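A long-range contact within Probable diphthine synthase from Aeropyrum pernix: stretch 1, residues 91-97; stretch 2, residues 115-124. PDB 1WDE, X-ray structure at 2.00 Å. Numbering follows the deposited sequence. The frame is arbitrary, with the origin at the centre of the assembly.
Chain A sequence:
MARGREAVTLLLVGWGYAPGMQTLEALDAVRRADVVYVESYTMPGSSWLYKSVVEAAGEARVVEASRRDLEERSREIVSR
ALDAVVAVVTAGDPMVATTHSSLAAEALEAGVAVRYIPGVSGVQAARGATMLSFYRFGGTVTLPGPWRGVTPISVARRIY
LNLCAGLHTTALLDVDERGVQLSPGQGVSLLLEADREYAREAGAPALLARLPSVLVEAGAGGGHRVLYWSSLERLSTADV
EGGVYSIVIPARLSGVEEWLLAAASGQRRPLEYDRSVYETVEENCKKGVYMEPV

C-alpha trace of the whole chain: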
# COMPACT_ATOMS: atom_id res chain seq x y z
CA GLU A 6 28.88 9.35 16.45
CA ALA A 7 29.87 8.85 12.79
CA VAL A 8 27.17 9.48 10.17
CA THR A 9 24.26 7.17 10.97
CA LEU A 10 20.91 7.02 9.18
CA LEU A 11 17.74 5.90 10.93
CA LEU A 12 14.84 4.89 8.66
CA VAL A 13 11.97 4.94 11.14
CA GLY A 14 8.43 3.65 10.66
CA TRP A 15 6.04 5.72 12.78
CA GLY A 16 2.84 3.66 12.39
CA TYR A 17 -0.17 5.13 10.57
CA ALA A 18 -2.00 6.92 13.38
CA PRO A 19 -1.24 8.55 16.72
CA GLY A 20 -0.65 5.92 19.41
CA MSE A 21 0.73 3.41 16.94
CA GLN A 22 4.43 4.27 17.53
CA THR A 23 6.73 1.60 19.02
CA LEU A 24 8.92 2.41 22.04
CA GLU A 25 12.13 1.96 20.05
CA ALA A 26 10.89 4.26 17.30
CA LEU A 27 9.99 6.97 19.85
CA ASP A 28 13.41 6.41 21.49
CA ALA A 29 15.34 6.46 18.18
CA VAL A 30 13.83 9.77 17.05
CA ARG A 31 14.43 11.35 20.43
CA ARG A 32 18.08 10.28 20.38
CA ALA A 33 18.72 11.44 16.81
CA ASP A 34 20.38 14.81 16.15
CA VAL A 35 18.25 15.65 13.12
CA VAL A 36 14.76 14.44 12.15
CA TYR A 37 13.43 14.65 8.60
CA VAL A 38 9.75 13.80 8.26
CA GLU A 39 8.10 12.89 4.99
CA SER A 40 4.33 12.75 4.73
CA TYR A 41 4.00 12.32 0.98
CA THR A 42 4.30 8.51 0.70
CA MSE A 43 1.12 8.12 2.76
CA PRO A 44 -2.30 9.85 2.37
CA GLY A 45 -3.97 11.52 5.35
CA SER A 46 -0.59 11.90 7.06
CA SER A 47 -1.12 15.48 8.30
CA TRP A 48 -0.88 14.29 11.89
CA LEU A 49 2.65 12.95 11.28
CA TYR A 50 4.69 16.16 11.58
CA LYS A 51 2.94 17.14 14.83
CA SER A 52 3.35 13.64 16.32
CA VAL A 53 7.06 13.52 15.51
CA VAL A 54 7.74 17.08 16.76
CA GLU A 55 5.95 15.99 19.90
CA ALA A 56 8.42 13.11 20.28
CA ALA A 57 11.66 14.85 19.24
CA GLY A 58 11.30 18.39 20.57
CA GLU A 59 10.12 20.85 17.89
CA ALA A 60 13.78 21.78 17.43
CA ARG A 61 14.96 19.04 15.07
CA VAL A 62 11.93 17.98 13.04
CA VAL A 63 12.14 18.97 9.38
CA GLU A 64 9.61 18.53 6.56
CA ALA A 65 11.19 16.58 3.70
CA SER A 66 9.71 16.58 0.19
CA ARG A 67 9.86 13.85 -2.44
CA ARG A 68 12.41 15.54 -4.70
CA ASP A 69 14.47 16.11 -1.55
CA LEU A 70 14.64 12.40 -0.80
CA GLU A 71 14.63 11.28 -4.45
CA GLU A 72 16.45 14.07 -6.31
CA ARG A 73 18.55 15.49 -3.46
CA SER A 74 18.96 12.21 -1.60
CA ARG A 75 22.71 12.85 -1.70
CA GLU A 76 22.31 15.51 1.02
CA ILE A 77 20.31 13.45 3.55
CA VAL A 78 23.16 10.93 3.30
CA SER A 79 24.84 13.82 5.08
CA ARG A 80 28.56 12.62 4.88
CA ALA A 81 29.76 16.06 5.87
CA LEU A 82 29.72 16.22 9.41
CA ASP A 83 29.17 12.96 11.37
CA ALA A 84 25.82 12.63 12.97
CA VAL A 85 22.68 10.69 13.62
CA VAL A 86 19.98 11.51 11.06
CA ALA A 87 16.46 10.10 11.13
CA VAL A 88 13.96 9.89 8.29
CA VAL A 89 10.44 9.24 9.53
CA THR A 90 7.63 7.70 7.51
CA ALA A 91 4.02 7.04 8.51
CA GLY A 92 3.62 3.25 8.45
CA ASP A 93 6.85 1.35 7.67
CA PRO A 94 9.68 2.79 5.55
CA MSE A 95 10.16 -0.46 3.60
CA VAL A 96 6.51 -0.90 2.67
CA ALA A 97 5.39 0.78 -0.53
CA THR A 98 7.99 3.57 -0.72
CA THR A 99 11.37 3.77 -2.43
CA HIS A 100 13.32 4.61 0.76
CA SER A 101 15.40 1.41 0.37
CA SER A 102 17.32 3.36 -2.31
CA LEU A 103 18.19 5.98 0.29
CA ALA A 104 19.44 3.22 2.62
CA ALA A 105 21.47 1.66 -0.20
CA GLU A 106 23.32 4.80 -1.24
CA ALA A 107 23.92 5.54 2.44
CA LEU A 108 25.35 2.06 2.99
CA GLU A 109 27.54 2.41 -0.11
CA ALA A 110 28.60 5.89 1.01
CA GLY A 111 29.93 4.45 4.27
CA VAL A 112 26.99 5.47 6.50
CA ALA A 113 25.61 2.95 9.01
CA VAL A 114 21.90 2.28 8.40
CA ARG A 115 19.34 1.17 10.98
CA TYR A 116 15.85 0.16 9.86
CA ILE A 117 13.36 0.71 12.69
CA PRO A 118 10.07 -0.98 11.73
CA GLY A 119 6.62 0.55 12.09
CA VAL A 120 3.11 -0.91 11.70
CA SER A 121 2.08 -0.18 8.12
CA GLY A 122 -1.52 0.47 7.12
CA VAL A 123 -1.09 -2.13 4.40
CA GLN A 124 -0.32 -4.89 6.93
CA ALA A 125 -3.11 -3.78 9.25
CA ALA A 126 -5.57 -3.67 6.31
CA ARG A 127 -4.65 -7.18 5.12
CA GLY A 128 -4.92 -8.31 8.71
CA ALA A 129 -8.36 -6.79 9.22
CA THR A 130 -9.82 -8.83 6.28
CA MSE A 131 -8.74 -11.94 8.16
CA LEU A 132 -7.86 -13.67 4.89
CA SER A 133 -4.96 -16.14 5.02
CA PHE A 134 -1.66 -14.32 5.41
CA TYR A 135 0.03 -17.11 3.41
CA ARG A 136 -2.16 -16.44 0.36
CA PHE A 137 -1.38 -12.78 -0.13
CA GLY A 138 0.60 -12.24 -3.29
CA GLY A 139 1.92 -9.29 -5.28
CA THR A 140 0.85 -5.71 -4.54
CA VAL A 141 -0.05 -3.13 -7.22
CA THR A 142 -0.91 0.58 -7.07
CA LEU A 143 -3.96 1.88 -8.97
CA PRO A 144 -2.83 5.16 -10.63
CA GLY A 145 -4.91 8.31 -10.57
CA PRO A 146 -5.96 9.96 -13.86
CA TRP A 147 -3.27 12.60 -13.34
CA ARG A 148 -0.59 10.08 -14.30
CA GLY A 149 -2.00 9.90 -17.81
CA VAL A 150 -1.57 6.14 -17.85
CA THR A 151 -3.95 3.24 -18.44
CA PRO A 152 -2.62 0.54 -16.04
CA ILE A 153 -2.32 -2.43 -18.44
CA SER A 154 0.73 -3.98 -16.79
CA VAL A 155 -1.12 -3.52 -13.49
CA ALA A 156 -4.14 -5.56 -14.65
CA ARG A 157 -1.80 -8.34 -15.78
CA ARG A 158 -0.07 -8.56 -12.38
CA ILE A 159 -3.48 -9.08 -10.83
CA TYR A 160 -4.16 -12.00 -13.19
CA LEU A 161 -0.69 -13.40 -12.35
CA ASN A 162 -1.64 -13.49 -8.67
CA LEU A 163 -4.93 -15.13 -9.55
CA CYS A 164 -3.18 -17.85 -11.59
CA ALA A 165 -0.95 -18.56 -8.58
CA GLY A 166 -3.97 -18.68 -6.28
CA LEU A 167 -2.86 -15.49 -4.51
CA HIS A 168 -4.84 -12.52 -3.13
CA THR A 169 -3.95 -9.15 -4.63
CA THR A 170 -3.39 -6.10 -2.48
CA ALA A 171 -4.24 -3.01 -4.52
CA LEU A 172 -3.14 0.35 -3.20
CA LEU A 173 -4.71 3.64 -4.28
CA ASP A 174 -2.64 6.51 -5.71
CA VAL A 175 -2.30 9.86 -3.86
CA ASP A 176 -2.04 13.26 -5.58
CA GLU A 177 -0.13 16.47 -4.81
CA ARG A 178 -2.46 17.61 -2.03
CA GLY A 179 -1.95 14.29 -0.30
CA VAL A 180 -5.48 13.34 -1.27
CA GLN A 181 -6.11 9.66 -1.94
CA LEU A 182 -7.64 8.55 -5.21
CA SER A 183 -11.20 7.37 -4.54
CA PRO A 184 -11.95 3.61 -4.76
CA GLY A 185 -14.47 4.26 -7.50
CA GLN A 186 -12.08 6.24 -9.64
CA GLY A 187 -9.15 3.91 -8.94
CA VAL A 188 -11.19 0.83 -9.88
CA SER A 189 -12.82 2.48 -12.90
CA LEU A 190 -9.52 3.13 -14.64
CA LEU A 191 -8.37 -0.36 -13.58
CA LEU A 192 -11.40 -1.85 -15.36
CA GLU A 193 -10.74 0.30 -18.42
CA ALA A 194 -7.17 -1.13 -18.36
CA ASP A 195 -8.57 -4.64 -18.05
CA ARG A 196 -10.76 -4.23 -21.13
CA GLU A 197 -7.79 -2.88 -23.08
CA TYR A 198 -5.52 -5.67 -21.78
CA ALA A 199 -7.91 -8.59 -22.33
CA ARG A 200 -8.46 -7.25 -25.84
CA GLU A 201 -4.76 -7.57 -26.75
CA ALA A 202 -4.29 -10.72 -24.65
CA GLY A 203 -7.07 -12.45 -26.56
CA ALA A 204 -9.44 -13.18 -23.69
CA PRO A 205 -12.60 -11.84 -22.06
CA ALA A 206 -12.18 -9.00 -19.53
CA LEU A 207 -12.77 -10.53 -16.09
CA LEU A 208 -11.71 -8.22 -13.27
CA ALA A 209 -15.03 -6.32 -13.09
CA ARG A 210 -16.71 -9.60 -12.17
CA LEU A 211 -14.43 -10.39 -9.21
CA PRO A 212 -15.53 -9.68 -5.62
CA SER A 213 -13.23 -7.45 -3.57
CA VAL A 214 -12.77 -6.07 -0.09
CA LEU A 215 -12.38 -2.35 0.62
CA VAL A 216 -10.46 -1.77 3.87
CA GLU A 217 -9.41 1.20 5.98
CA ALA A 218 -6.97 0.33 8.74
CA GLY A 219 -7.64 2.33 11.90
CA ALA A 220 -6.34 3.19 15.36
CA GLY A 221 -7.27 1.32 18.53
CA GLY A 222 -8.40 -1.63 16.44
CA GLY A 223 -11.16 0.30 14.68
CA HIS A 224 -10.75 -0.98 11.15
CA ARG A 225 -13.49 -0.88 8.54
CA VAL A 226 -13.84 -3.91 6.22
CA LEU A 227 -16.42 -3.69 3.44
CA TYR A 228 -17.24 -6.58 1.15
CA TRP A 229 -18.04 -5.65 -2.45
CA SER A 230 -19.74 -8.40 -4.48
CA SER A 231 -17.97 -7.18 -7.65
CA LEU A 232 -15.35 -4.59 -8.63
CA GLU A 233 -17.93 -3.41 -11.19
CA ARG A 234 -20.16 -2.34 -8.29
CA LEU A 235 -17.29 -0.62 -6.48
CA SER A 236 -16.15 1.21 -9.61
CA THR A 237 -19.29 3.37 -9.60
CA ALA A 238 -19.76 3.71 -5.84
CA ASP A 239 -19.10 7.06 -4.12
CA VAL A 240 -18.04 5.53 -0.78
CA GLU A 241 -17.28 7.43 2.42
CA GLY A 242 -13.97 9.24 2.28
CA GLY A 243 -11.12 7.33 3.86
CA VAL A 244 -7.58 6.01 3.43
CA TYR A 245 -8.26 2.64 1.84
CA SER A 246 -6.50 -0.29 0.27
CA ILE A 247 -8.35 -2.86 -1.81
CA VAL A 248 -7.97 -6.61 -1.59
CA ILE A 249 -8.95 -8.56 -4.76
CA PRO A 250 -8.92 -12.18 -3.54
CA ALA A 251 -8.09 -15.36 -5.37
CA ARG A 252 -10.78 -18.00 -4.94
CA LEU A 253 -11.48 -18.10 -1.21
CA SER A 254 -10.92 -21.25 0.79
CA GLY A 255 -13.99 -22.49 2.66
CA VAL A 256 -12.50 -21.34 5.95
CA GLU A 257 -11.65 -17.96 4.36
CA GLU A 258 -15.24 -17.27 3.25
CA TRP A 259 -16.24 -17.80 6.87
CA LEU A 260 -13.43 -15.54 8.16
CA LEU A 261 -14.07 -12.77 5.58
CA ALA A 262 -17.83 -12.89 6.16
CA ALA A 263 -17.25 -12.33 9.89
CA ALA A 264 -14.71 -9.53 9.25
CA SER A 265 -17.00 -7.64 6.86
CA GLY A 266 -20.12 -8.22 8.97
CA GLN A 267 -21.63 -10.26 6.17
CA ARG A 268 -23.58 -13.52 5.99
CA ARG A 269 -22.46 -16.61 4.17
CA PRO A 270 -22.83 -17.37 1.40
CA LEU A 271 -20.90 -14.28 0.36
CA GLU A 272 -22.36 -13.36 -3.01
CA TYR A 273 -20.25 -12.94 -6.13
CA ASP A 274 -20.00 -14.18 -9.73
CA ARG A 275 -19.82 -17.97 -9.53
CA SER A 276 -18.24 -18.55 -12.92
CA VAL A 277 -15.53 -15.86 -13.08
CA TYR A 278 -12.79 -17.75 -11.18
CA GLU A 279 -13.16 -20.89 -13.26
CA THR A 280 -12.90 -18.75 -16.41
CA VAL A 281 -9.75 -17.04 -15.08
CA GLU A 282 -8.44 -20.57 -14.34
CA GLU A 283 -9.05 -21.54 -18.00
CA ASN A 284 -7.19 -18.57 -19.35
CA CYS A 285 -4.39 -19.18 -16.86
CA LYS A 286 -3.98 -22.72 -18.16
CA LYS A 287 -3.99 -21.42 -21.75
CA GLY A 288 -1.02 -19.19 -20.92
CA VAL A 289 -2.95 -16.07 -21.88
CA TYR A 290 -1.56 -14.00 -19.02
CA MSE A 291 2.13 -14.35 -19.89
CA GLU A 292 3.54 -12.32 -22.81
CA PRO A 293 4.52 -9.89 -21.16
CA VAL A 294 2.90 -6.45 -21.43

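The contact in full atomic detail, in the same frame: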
# COMPACT_ATOMS: atom_id res chain seq x y z
N ALA A 91 5.21 7.57 7.85
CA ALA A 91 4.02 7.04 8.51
C ALA A 91 4.05 5.56 8.05
O ALA A 91 4.52 5.27 6.95
CB ALA A 91 2.76 7.75 7.99
N GLY A 92 3.57 4.64 8.86
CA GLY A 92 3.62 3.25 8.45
C GLY A 92 5.02 2.67 8.64
O GLY A 92 5.64 2.85 9.68
N ASP A 93 5.51 1.96 7.63
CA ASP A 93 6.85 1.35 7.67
C ASP A 93 7.63 1.85 6.47
O ASP A 93 7.13 1.80 5.35
CB ASP A 93 6.75 -0.18 7.60
CG ASP A 93 8.10 -0.85 7.70
OD1 ASP A 93 8.45 -1.35 8.79
OD2 ASP A 93 8.82 -0.88 6.69
N PRO A 94 8.87 2.29 6.67
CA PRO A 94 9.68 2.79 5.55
C PRO A 94 9.97 1.82 4.40
O PRO A 94 10.27 2.25 3.29
CB PRO A 94 10.95 3.28 6.23
CG PRO A 94 11.09 2.34 7.40
CD PRO A 94 9.67 2.23 7.91
N MSE A 95 9.87 0.51 4.65
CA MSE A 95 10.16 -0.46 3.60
C MSE A 95 8.91 -0.95 2.87
O MSE A 95 8.98 -1.74 1.92
CB MSE A 95 10.91 -1.65 4.21
CG MSE A 95 12.19 -1.26 4.92
SE MSE A 95 13.37 -0.25 3.72
CE MSE A 95 15.03 -0.30 4.75
N VAL A 96 7.75 -0.47 3.30
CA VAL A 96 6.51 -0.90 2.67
C VAL A 96 5.90 0.14 1.75
O VAL A 96 5.36 1.14 2.21
CB VAL A 96 5.45 -1.30 3.74
CG1 VAL A 96 4.11 -1.65 3.06
CG2 VAL A 96 5.96 -2.50 4.54
N ALA A 97 5.99 -0.11 0.45
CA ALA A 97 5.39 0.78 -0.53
C ALA A 97 5.97 2.19 -0.60
O ALA A 97 5.22 3.16 -0.64
CB ALA A 97 3.89 0.86 -0.28
N ARG A 115 20.18 1.95 10.07
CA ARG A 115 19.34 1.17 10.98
C ARG A 115 17.90 1.30 10.49
O ARG A 115 17.40 2.40 10.25
CB ARG A 115 19.43 1.72 12.40
CG ARG A 115 20.84 1.86 12.93
CD ARG A 115 21.43 0.52 13.28
NE ARG A 115 21.05 0.08 14.62
CZ ARG A 115 21.32 -1.13 15.10
NH1 ARG A 115 20.96 -1.47 16.33
NH2 ARG A 115 21.94 -2.01 14.33
N TYR A 116 17.24 0.16 10.32
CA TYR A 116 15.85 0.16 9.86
C TYR A 116 14.99 -0.12 11.09
O TYR A 116 15.04 -1.21 11.66
CB TYR A 116 15.65 -0.92 8.78
CG TYR A 116 14.23 -1.44 8.63
CD1 TYR A 116 13.13 -0.59 8.71
CD2 TYR A 116 13.99 -2.79 8.41
CE1 TYR A 116 11.83 -1.07 8.57
CE2 TYR A 116 12.69 -3.29 8.27
CZ TYR A 116 11.62 -2.42 8.35
OH TYR A 116 10.35 -2.92 8.25
N ILE A 117 14.23 0.89 11.53
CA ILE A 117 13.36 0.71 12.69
C ILE A 117 11.96 0.47 12.13
O ILE A 117 11.36 1.37 11.56
CB ILE A 117 13.35 1.95 13.60
CG1 ILE A 117 14.79 2.31 14.02
CG2 ILE A 117 12.50 1.66 14.86
CD1 ILE A 117 15.54 1.15 14.64
N PRO A 118 11.42 -0.74 12.29
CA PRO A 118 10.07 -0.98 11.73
C PRO A 118 8.88 -0.28 12.40
O PRO A 118 8.92 0.08 13.58
CB PRO A 118 9.94 -2.51 11.75
CG PRO A 118 10.94 -2.99 12.73
CD PRO A 118 12.08 -2.00 12.68
N GLY A 119 7.84 -0.06 11.60
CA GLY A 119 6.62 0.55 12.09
C GLY A 119 5.44 -0.27 11.57
O GLY A 119 5.60 -1.01 10.59
N VAL A 120 4.28 -0.17 12.21
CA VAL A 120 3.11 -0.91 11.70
C VAL A 120 2.63 -0.18 10.44
O VAL A 120 2.32 1.02 10.50
CB VAL A 120 1.94 -0.95 12.72
CG1 VAL A 120 0.72 -1.62 12.07
CG2 VAL A 120 2.35 -1.72 13.97
N SER A 121 2.57 -0.88 9.30
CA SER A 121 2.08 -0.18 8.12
C SER A 121 0.57 -0.40 7.96
O SER A 121 0.02 -1.41 8.43
CB SER A 121 2.82 -0.61 6.86
OG SER A 121 2.31 -1.80 6.35
N GLY A 122 -0.09 0.57 7.34
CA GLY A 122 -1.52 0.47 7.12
C GLY A 122 -1.83 -0.69 6.20
O GLY A 122 -2.90 -1.29 6.27
N VAL A 123 -0.88 -1.02 5.32
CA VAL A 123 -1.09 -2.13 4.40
C VAL A 123 -1.23 -3.43 5.18
O VAL A 123 -2.14 -4.22 4.93
CB VAL A 123 0.10 -2.32 3.42
CG1 VAL A 123 -0.14 -3.54 2.54
CG2 VAL A 123 0.28 -1.07 2.54
N GLN A 124 -0.31 -3.66 6.12
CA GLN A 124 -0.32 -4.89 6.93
C GLN A 124 -1.57 -4.96 7.78
O GLN A 124 -2.22 -6.02 7.87
CB GLN A 124 0.93 -4.95 7.82
CG GLN A 124 0.79 -5.91 9.03
CD GLN A 124 1.65 -5.50 10.25
OE1 GLN A 124 1.45 -6.00 11.36
NE2 GLN A 124 2.60 -4.59 10.03

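Stretch 1 has no regular helix or strand, and it lies against a segment that leaves a strand at I117, runs through a loop and enters a helix at G122. The two bury 450 Å² of surface, both sides summed. A91 makes no contact, so the interface begins at G92, whose CA lies 3.8 Å from the CA of S121. The backbones meet here without an N-H...O hydrogen bond between them. Instead, CA of G92 approaches O of V120 at 3.3 Å in a CA-H...O contact, and a second such contact places CA of G119 3.5 Å from O of G92. The two glycines are accommodated for different reasons: the backbone angles of G92 (phi 79°, psi -133°) would by themselves jam a CB against the preceding carbonyl oxygen, whereas an ideal CB on G119 would fall 2.3 Å from O of G92, a clash across the contact.

D93 supplies the polar centre of the contact. Its CA-to-CB bond points sideways, but with chi1 in the t well the carboxylate comes nearer to stretch 2. OD1 accepts two hydrogen bonds across the interface: a short one from OH of Y116, 2.5 Å away, and one from N of G119 at 3.2 Å, with an N-H...O angle of 162°. A single oxygen thereby ties the end of the strand residue Y116 to the backbone of the loop beyond it. OD2 of D93 accepts a hydrogen bond from N of M95 within its own stretch, at 2.7 Å. D93 also opens a type I turn that ends at V96, where N of V96 donates to O of D93 at 3.1 Å.

The turn brings the next two side chains to the ring of Y116. CG of P94 packs 3.7 Å from CE1 of Y116, in an oblique position. The CA-to-CB bond of M95, a selenomethionine, points toward stretch 2, and the side chain covers one face of the ring: its CG is 3.7 Å from CZ of Y116 and lies 14° off the ring normal, a CH-pi arrangement. The selenium is farther out. The tyrosine is thus held at its edge by the carboxylate and covered on a face by M95.

The CA-to-CB bond of V96 also points toward stretch 2, and its side chain meets the start of the helix. Its CG1 lies 3.9 Å from CG2 of V123 and 3.8 Å from OG of S121. OG of S121 caps the helix, accepting from N of Q124 at 3.2 Å. A97 lies beyond the contact.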